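Local coordinates for protein of Unknown Function (DUF1696) with Pleckstrin-homology Domains (Shewanella loihica PV-4, PDB 3DCX) that is of unknown function but adopts a bacterial pleckstrin-homology fold and assembles with further copies of itself, at residues Val62-Val72 with Ala82-Gly90; Asn3-Ala13 with Leu26-Met36. One frame throughout, in Å; residues are numbered along the deposited sequence.

Contact 1 (Val62-Val72 with Ala82-Gly90); sequences VPYKAITHFEV and AELKLWISG
His69 and Trp87 meet face to face on an antiparallel beta hairpin, strands 67-73 and 82-88, within the bacterial PH fold. The imidazole lies in an offset stack on the five-membered ring of the indole, with planes 9° apart. His69 CE1 sits over the centre of the indole, 3.4 Å from Trp87 CD2. The His69 CG falls between the backbone N and the carbonyl carbon (chi1 59°), and this swings the ring across toward the neighbouring strand. Its nitrogens bond to His60 and Gln91 of the second subunit, which should fix the ring's rotation. At the edge of the indole, Glu71 CB lies 3.9 Å from Trp87 CZ3. Farther along the same face, Glu71 and Lys85 run side by side, their charges near each other but short of a salt bridge.

The other face is apolar. The Leu86 CD2 bump fills the hollow between Phe70 CB, 3.8 Å away, and Ile67 CG2. The Phe70 ring leads away from the hairpin onto Ile112 of helix 105-116. Val72 CG2 lies against Leu84 CD1. From strand 56-63 of the neighbouring sheet, Val62 CG1 meets Ile88 CG1 tip to tip. Past the 3-10 turn 64-66, Thr68 CG2 packs on Ser89 CB. Next to that packing, Ser89 N donates to Ala66 O at 2.9 Å, a nearly straight bond.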
# COMPACT_ATOMS: atom_id res chain seq x y z
N VAL A 62 12.79 1.14 -9.33
CA VAL A 62 11.89 0.23 -8.65
C VAL A 62 12.51 -0.18 -7.31
O VAL A 62 13.36 -1.07 -7.29
CB VAL A 62 11.56 -1.01 -9.47
CG1 VAL A 62 10.39 -1.76 -8.79
CG2 VAL A 62 11.20 -0.60 -10.89
N PRO A 63 12.10 0.49 -6.22
CA PRO A 63 12.58 0.06 -4.92
C PRO A 63 12.14 -1.37 -4.68
O PRO A 63 11.07 -1.78 -5.14
CB PRO A 63 11.92 1.04 -3.94
CG PRO A 63 11.53 2.22 -4.78
CD PRO A 63 11.20 1.65 -6.11
N TYR A 64 12.96 -2.12 -3.97
CA TYR A 64 12.66 -3.52 -3.75
C TYR A 64 11.36 -3.67 -2.98
O TYR A 64 10.61 -4.60 -3.20
CB TYR A 64 13.80 -4.21 -3.03
CG TYR A 64 15.03 -4.36 -3.89
CD1 TYR A 64 15.09 -5.29 -4.92
CD2 TYR A 64 16.13 -3.57 -3.66
CE1 TYR A 64 16.25 -5.43 -5.70
CE2 TYR A 64 17.29 -3.69 -4.45
CZ TYR A 64 17.34 -4.62 -5.46
OH TYR A 64 18.51 -4.72 -6.21
N LYS A 65 11.06 -2.70 -2.12
CA LYS A 65 9.84 -2.75 -1.30
C LYS A 65 8.55 -2.63 -2.13
O LYS A 65 7.47 -2.95 -1.65
CB LYS A 65 9.90 -1.73 -0.16
CG LYS A 65 10.10 -0.30 -0.60
CD LYS A 65 10.94 0.53 0.39
CE LYS A 65 11.24 1.95 -0.17
NZ LYS A 65 10.01 2.67 -0.63
N ALA A 66 8.67 -2.21 -3.39
CA ALA A 66 7.53 -2.12 -4.32
C ALA A 66 7.27 -3.43 -5.05
O ALA A 66 6.25 -3.59 -5.73
CB ALA A 66 7.79 -1.02 -5.35
N ILE A 67 8.22 -4.36 -4.97
CA ILE A 67 8.09 -5.66 -5.63
C ILE A 67 7.29 -6.53 -4.68
O ILE A 67 7.81 -7.03 -3.67
CB ILE A 67 9.45 -6.31 -5.94
CG1 ILE A 67 10.33 -5.41 -6.81
CG2 ILE A 67 9.25 -7.59 -6.66
CD1 ILE A 67 11.76 -5.89 -6.93
N THR A 68 6.02 -6.72 -4.99
CA THR A 68 5.09 -7.38 -4.07
C THR A 68 5.18 -8.91 -4.16
O THR A 68 4.86 -9.64 -3.21
CB THR A 68 3.67 -6.92 -4.36
OG1 THR A 68 3.37 -7.22 -5.72
CG2 THR A 68 3.54 -5.40 -4.14
N HIS A 69 5.58 -9.38 -5.33
CA HIS A 69 5.85 -10.79 -5.56
C HIS A 69 6.59 -10.94 -6.88
O HIS A 69 6.70 -9.98 -7.67
CB HIS A 69 4.59 -11.68 -5.43
CG HIS A 69 3.45 -11.36 -6.36
ND1 HIS A 69 2.89 -12.30 -7.20
CD2 HIS A 69 2.71 -10.23 -6.52
CE1 HIS A 69 1.89 -11.75 -7.86
NE2 HIS A 69 1.76 -10.50 -7.47
N PHE A 70 7.17 -12.10 -7.08
CA PHE A 70 7.96 -12.33 -8.28
C PHE A 70 8.02 -13.80 -8.59
O PHE A 70 7.77 -14.63 -7.74
CB PHE A 70 9.37 -11.71 -8.14
CG PHE A 70 10.17 -12.20 -6.95
CD1 PHE A 70 10.03 -11.61 -5.71
CD2 PHE A 70 11.04 -13.26 -7.08
CE1 PHE A 70 10.75 -12.06 -4.63
CE2 PHE A 70 11.77 -13.73 -6.00
CZ PHE A 70 11.64 -13.11 -4.77
N GLU A 71 8.38 -14.10 -9.83
CA GLU A 71 8.43 -15.46 -10.31
C GLU A 71 9.56 -15.68 -11.34
O GLU A 71 9.85 -14.81 -12.15
CB GLU A 71 7.09 -15.81 -10.94
CG GLU A 71 6.95 -17.25 -11.43
CD GLU A 71 5.79 -17.41 -12.39
OE1 GLU A 71 4.63 -17.32 -11.93
OE2 GLU A 71 6.05 -17.61 -13.60
N VAL A 72 10.22 -16.84 -11.25
CA VAL A 72 11.15 -17.29 -12.28
C VAL A 72 10.63 -18.59 -12.86
O VAL A 72 10.25 -19.51 -12.13
CB VAL A 72 12.58 -17.52 -11.75
CG1 VAL A 72 13.51 -18.05 -12.88
CG2 VAL A 72 13.13 -16.23 -11.17
N ALA A 82 15.33 -18.42 -19.35
CA ALA A 82 14.43 -18.35 -18.18
C ALA A 82 13.82 -16.97 -18.15
O ALA A 82 14.39 -16.02 -18.69
CB ALA A 82 15.17 -18.64 -16.86
N GLU A 83 12.64 -16.86 -17.53
CA GLU A 83 11.89 -15.61 -17.50
C GLU A 83 11.70 -15.14 -16.07
O GLU A 83 11.35 -15.94 -15.20
CB GLU A 83 10.52 -15.85 -18.12
CG GLU A 83 9.93 -14.64 -18.78
CD GLU A 83 8.63 -14.98 -19.47
OE1 GLU A 83 7.62 -15.18 -18.75
OE2 GLU A 83 8.63 -15.04 -20.71
N LEU A 84 11.94 -13.86 -15.83
CA LEU A 84 11.66 -13.23 -14.53
C LEU A 84 10.43 -12.34 -14.68
O LEU A 84 10.38 -11.50 -15.58
CB LEU A 84 12.86 -12.40 -14.06
CG LEU A 84 12.80 -11.54 -12.78
CD1 LEU A 84 12.77 -12.42 -11.54
CD2 LEU A 84 13.97 -10.57 -12.71
N LYS A 85 9.44 -12.56 -13.82
CA LYS A 85 8.27 -11.70 -13.71
C LYS A 85 8.36 -10.96 -12.36
O LYS A 85 8.58 -11.58 -11.30
CB LYS A 85 6.99 -12.52 -13.75
CG LYS A 85 6.83 -13.41 -14.99
CD LYS A 85 5.42 -14.01 -15.02
CE LYS A 85 5.06 -14.48 -16.42
NZ LYS A 85 3.88 -15.39 -16.38
N LEU A 86 8.24 -9.64 -12.41
CA LEU A 86 8.25 -8.80 -11.18
C LEU A 86 6.93 -8.08 -11.12
O LEU A 86 6.58 -7.37 -12.06
CB LEU A 86 9.37 -7.78 -11.18
CG LEU A 86 10.84 -8.23 -11.23
CD1 LEU A 86 11.72 -6.99 -11.35
CD2 LEU A 86 11.26 -9.04 -10.01
N TRP A 87 6.18 -8.27 -10.04
CA TRP A 87 4.95 -7.51 -9.87
C TRP A 87 5.26 -6.30 -9.05
O TRP A 87 5.83 -6.39 -7.98
CB TRP A 87 3.88 -8.34 -9.21
CG TRP A 87 3.20 -9.25 -10.12
CD1 TRP A 87 2.02 -9.01 -10.80
CD2 TRP A 87 3.62 -10.56 -10.48
NE1 TRP A 87 1.68 -10.11 -11.53
CE2 TRP A 87 2.64 -11.08 -11.35
CE3 TRP A 87 4.71 -11.35 -10.13
CZ2 TRP A 87 2.73 -12.34 -11.90
CZ3 TRP A 87 4.80 -12.61 -10.66
CH2 TRP A 87 3.81 -13.10 -11.54
N ILE A 88 4.90 -5.15 -9.59
CA ILE A 88 5.13 -3.88 -8.93
C ILE A 88 3.80 -3.37 -8.39
O ILE A 88 2.78 -3.33 -9.10
CB ILE A 88 5.75 -2.89 -9.88
CG1 ILE A 88 7.10 -3.41 -10.40
CG2 ILE A 88 5.92 -1.51 -9.19
CD1 ILE A 88 7.57 -2.67 -11.67
N SER A 89 3.82 -2.98 -7.12
CA SER A 89 2.64 -2.45 -6.44
C SER A 89 1.90 -1.42 -7.30
O SER A 89 2.49 -0.42 -7.74
CB SER A 89 3.05 -1.80 -5.13
OG SER A 89 1.91 -1.30 -4.51
N GLY A 90 0.62 -1.68 -7.53
CA GLY A 90 -0.27 -0.77 -8.24
C GLY A 90 -0.30 -0.97 -9.74
O GLY A 90 -1.14 -0.38 -10.43

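Contact 2 (Asn3-Ala13 with Leu26-Met36); sequences NAAEVNLDELA and LALAYRVIRDM
This contact lays the N-terminal edge strand of the larger antiparallel sheet, and the helix after it, against strand 26-32. Ala5 and Arg31 form a hydrogen-bonded pair. The bond from Arg31 N to Ala5 O is 2.7 Å and nearly straight, and Ala5 N returns one to Arg31 O. Val7 N adds a third bond, 2.9 Å to Ala29 O. Just beyond, a water accepts from Ala29 N and probably donates to Val7 O.

Val7 CG2 lies over the Arg31 backbone, 3.8 Å from Arg31 CB. Asn8 caps helix 9-16, its OD1 accepting from Glu11 N. The helix drops two leucines onto Ala29. Leu12 CG stands anti to its own backbone N (chi1 -171°), which sends CD2 tightly against Ala29 CB at 3.4 Å. The Leu12 and selenomethionine Met36 side chains run past each other in opposite directions, with Leu12 CD1 3.9 Å from Met36 SE. Leu9 spreads its two methyls along the strand, with CD2 3.8 Å from Ala29 CB and CD1 3.4 Å from Ala27 O. Replacing Leu9 with an alanine would probably open a gap above Ala27 and Ala29 and weaken the helix's hold on the strand. Leu26 CD1 reaches up to Ala13 N, 3.5 Å away. Ala27 and Leu28 form a classic beta bulge. This antiparallel edge pairing leads into an N-capped helix packed on the sheet of the PH-like domain.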
# COMPACT_ATOMS: atom_id res chain seq x y z
N ASN A 3 22.28 -11.82 -25.95
CA ASN A 3 23.15 -11.92 -24.76
C ASN A 3 23.17 -10.63 -23.91
O ASN A 3 23.13 -9.52 -24.44
CB ASN A 3 24.60 -12.27 -25.17
CG ASN A 3 24.71 -13.65 -25.84
OD1 ASN A 3 24.06 -14.61 -25.43
ND2 ASN A 3 25.57 -13.75 -26.84
N ALA A 4 23.23 -10.80 -22.59
CA ALA A 4 23.43 -9.68 -21.66
C ALA A 4 24.92 -9.61 -21.31
O ALA A 4 25.57 -10.65 -21.12
CB ALA A 4 22.57 -9.86 -20.40
N ALA A 5 25.44 -8.39 -21.26
CA ALA A 5 26.83 -8.13 -20.89
C ALA A 5 26.87 -7.51 -19.49
O ALA A 5 26.09 -6.60 -19.19
CB ALA A 5 27.45 -7.19 -21.90
N GLU A 6 27.77 -8.00 -18.65
CA GLU A 6 27.97 -7.42 -17.32
C GLU A 6 28.66 -6.05 -17.44
O GLU A 6 29.56 -5.87 -18.25
CB GLU A 6 28.79 -8.37 -16.44
CG GLU A 6 28.46 -8.29 -14.95
CD GLU A 6 29.21 -9.33 -14.11
OE1 GLU A 6 29.40 -10.48 -14.59
OE2 GLU A 6 29.62 -8.99 -12.97
N VAL A 7 28.23 -5.09 -16.63
CA VAL A 7 28.75 -3.72 -16.66
C VAL A 7 29.69 -3.48 -15.48
O VAL A 7 29.42 -3.89 -14.36
CB VAL A 7 27.62 -2.68 -16.63
CG1 VAL A 7 28.19 -1.27 -16.62
CG2 VAL A 7 26.70 -2.87 -17.83
N ASN A 8 30.81 -2.82 -15.74
CA ASN A 8 31.75 -2.49 -14.70
C ASN A 8 31.13 -1.56 -13.67
O ASN A 8 30.74 -0.44 -14.02
CB ASN A 8 32.98 -1.82 -15.29
CG ASN A 8 34.01 -1.46 -14.24
OD1 ASN A 8 33.85 -0.49 -13.54
ND2 ASN A 8 35.06 -2.26 -14.14
N LEU A 9 31.08 -2.00 -12.42
CA LEU A 9 30.36 -1.29 -11.37
C LEU A 9 31.13 -0.09 -10.83
O LEU A 9 30.53 0.79 -10.25
CB LEU A 9 30.02 -2.23 -10.22
CG LEU A 9 29.04 -3.38 -10.48
CD1 LEU A 9 28.73 -4.10 -9.16
CD2 LEU A 9 27.76 -2.89 -11.17
N ASP A 10 32.44 -0.05 -11.01
CA ASP A 10 33.22 1.11 -10.59
C ASP A 10 32.94 2.31 -11.48
O ASP A 10 32.70 3.40 -10.99
CB ASP A 10 34.72 0.80 -10.60
CG ASP A 10 35.08 -0.30 -9.65
OD1 ASP A 10 34.77 -0.17 -8.45
OD2 ASP A 10 35.68 -1.30 -10.11
N GLU A 11 32.97 2.10 -12.79
CA GLU A 11 32.64 3.16 -13.72
C GLU A 11 31.18 3.54 -13.60
O GLU A 11 30.87 4.74 -13.59
CB GLU A 11 32.96 2.74 -15.16
CG GLU A 11 34.47 2.56 -15.42
CD GLU A 11 34.79 1.82 -16.73
OE1 GLU A 11 33.87 1.46 -17.48
OE2 GLU A 11 35.99 1.60 -17.02
N LEU A 12 30.30 2.55 -13.46
CA LEU A 12 28.83 2.83 -13.39
C LEU A 12 28.51 3.68 -12.19
O LEU A 12 27.72 4.62 -12.27
CB LEU A 12 28.00 1.54 -13.38
CG LEU A 12 26.49 1.64 -13.53
CD1 LEU A 12 26.11 2.51 -14.74
CD2 LEU A 12 25.82 0.26 -13.60
N ALA A 13 29.16 3.37 -11.08
CA ALA A 13 28.98 4.09 -9.82
C ALA A 13 29.40 5.55 -9.94
O ALA A 13 28.79 6.44 -9.34
CB ALA A 13 29.78 3.39 -8.71
N LEU A 26 25.96 -0.11 -5.62
CA LEU A 26 25.63 -0.97 -6.74
C LEU A 26 25.98 -2.42 -6.44
O LEU A 26 27.03 -2.69 -5.85
CB LEU A 26 26.36 -0.49 -7.99
CG LEU A 26 26.04 0.93 -8.44
CD1 LEU A 26 26.76 1.14 -9.73
CD2 LEU A 26 24.56 1.19 -8.62
N ALA A 27 25.10 -3.34 -6.80
CA ALA A 27 25.37 -4.77 -6.54
C ALA A 27 25.69 -5.51 -7.84
O ALA A 27 26.55 -6.40 -7.88
CB ALA A 27 24.16 -5.46 -5.80
N LEU A 28 25.00 -5.13 -8.90
CA LEU A 28 25.03 -5.90 -10.12
C LEU A 28 24.42 -5.08 -11.24
O LEU A 28 23.41 -4.39 -11.05
CB LEU A 28 24.21 -7.16 -9.89
CG LEU A 28 24.26 -8.33 -10.85
CD1 LEU A 28 25.71 -8.80 -11.14
CD2 LEU A 28 23.42 -9.42 -10.21
N ALA A 29 25.00 -5.17 -12.44
CA ALA A 29 24.42 -4.51 -13.56
C ALA A 29 24.67 -5.20 -14.88
O ALA A 29 25.76 -5.66 -15.16
CB ALA A 29 24.88 -3.05 -13.63
N TYR A 30 23.62 -5.22 -15.71
CA TYR A 30 23.69 -5.84 -17.02
C TYR A 30 23.28 -4.84 -18.11
O TYR A 30 22.37 -4.03 -17.94
CB TYR A 30 22.81 -7.08 -17.09
CG TYR A 30 23.24 -8.19 -16.16
CD1 TYR A 30 24.34 -8.99 -16.47
CD2 TYR A 30 22.58 -8.42 -14.96
CE1 TYR A 30 24.77 -10.01 -15.61
CE2 TYR A 30 23.00 -9.47 -14.09
CZ TYR A 30 24.09 -10.23 -14.42
OH TYR A 30 24.52 -11.25 -13.58
N ARG A 31 23.96 -4.93 -19.24
CA ARG A 31 23.54 -4.22 -20.43
C ARG A 31 22.96 -5.16 -21.50
O ARG A 31 23.44 -6.27 -21.74
CB ARG A 31 24.72 -3.44 -21.01
CG ARG A 31 24.30 -2.37 -22.02
CD ARG A 31 25.42 -2.03 -22.96
NE ARG A 31 26.30 -0.99 -22.46
CZ ARG A 31 27.41 -1.20 -21.77
NH1 ARG A 31 27.81 -2.43 -21.47
NH2 ARG A 31 28.13 -0.15 -21.38
N VAL A 32 21.90 -4.72 -22.14
CA VAL A 32 21.39 -5.40 -23.32
C VAL A 32 21.33 -4.33 -24.41
O VAL A 32 20.46 -3.46 -24.38
CB VAL A 32 20.02 -6.10 -23.08
CG1 VAL A 32 19.49 -6.72 -24.39
CG2 VAL A 32 20.16 -7.19 -22.03
N ILE A 33 22.31 -4.38 -25.31
CA ILE A 33 22.48 -3.37 -26.37
C ILE A 33 22.70 -1.98 -25.75
O ILE A 33 23.77 -1.71 -25.22
CB ILE A 33 21.34 -3.41 -27.45
CG1 ILE A 33 21.16 -4.83 -28.01
CG2 ILE A 33 21.69 -2.48 -28.61
CD1 ILE A 33 19.78 -5.09 -28.63
N ARG A 34 21.70 -1.10 -25.78
CA ARG A 34 21.84 0.23 -25.16
C ARG A 34 21.19 0.35 -23.77
O ARG A 34 21.44 1.31 -23.04
CB ARG A 34 21.20 1.30 -26.03
CG ARG A 34 21.65 1.34 -27.44
CD ARG A 34 21.05 2.56 -28.14
NE ARG A 34 19.58 2.58 -28.14
CZ ARG A 34 18.85 3.16 -29.10
NH1 ARG A 34 19.44 3.79 -30.11
NH2 ARG A 34 17.52 3.12 -29.05
N ASP A 35 20.33 -0.60 -23.44
CA ASP A 35 19.55 -0.56 -22.21
C ASP A 35 20.32 -1.24 -21.08
O ASP A 35 21.19 -2.07 -21.32
CB ASP A 35 18.21 -1.26 -22.44
CG ASP A 35 17.35 -0.57 -23.50
OD1 ASP A 35 17.61 0.61 -23.81
OD2 ASP A 35 16.42 -1.23 -24.04
N MSE A 36 20.01 -0.85 -19.85
CA MSE A 36 20.65 -1.38 -18.67
C MSE A 36 19.66 -1.72 -17.59
O MSE A 36 18.63 -1.06 -17.42
CB MSE A 36 21.64 -0.38 -18.12
CG MSE A 36 23.05 -0.68 -18.43
SE MSE A 36 24.18 0.52 -17.44
CE MSE A 36 25.21 0.99 -18.89
O HOH W 1 27.95 -5.94 -12.70

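Contact 1 is largely buried and contact 2 lies at the surface, on opposite sides of the chain's centre. Their centres are about 20 Å apart and they do not touch. Both reach the five-stranded sheet: contact 2 at its first edge, contact 1 through Val62 at its last strand. Contact 1 mainly builds the other, three-stranded sheet. Helix 105-116 ties the two together, since Phe70 and Tyr30 both pack on it. Contact 1 is strand on strand, with an aromatic face continued by another subunit. Contact 2 adds a helix to a short strand pairing, combines three backbone hydrogen bonds and a bridging water with aliphatic packing from the helix, and touches no other chain of the assembly.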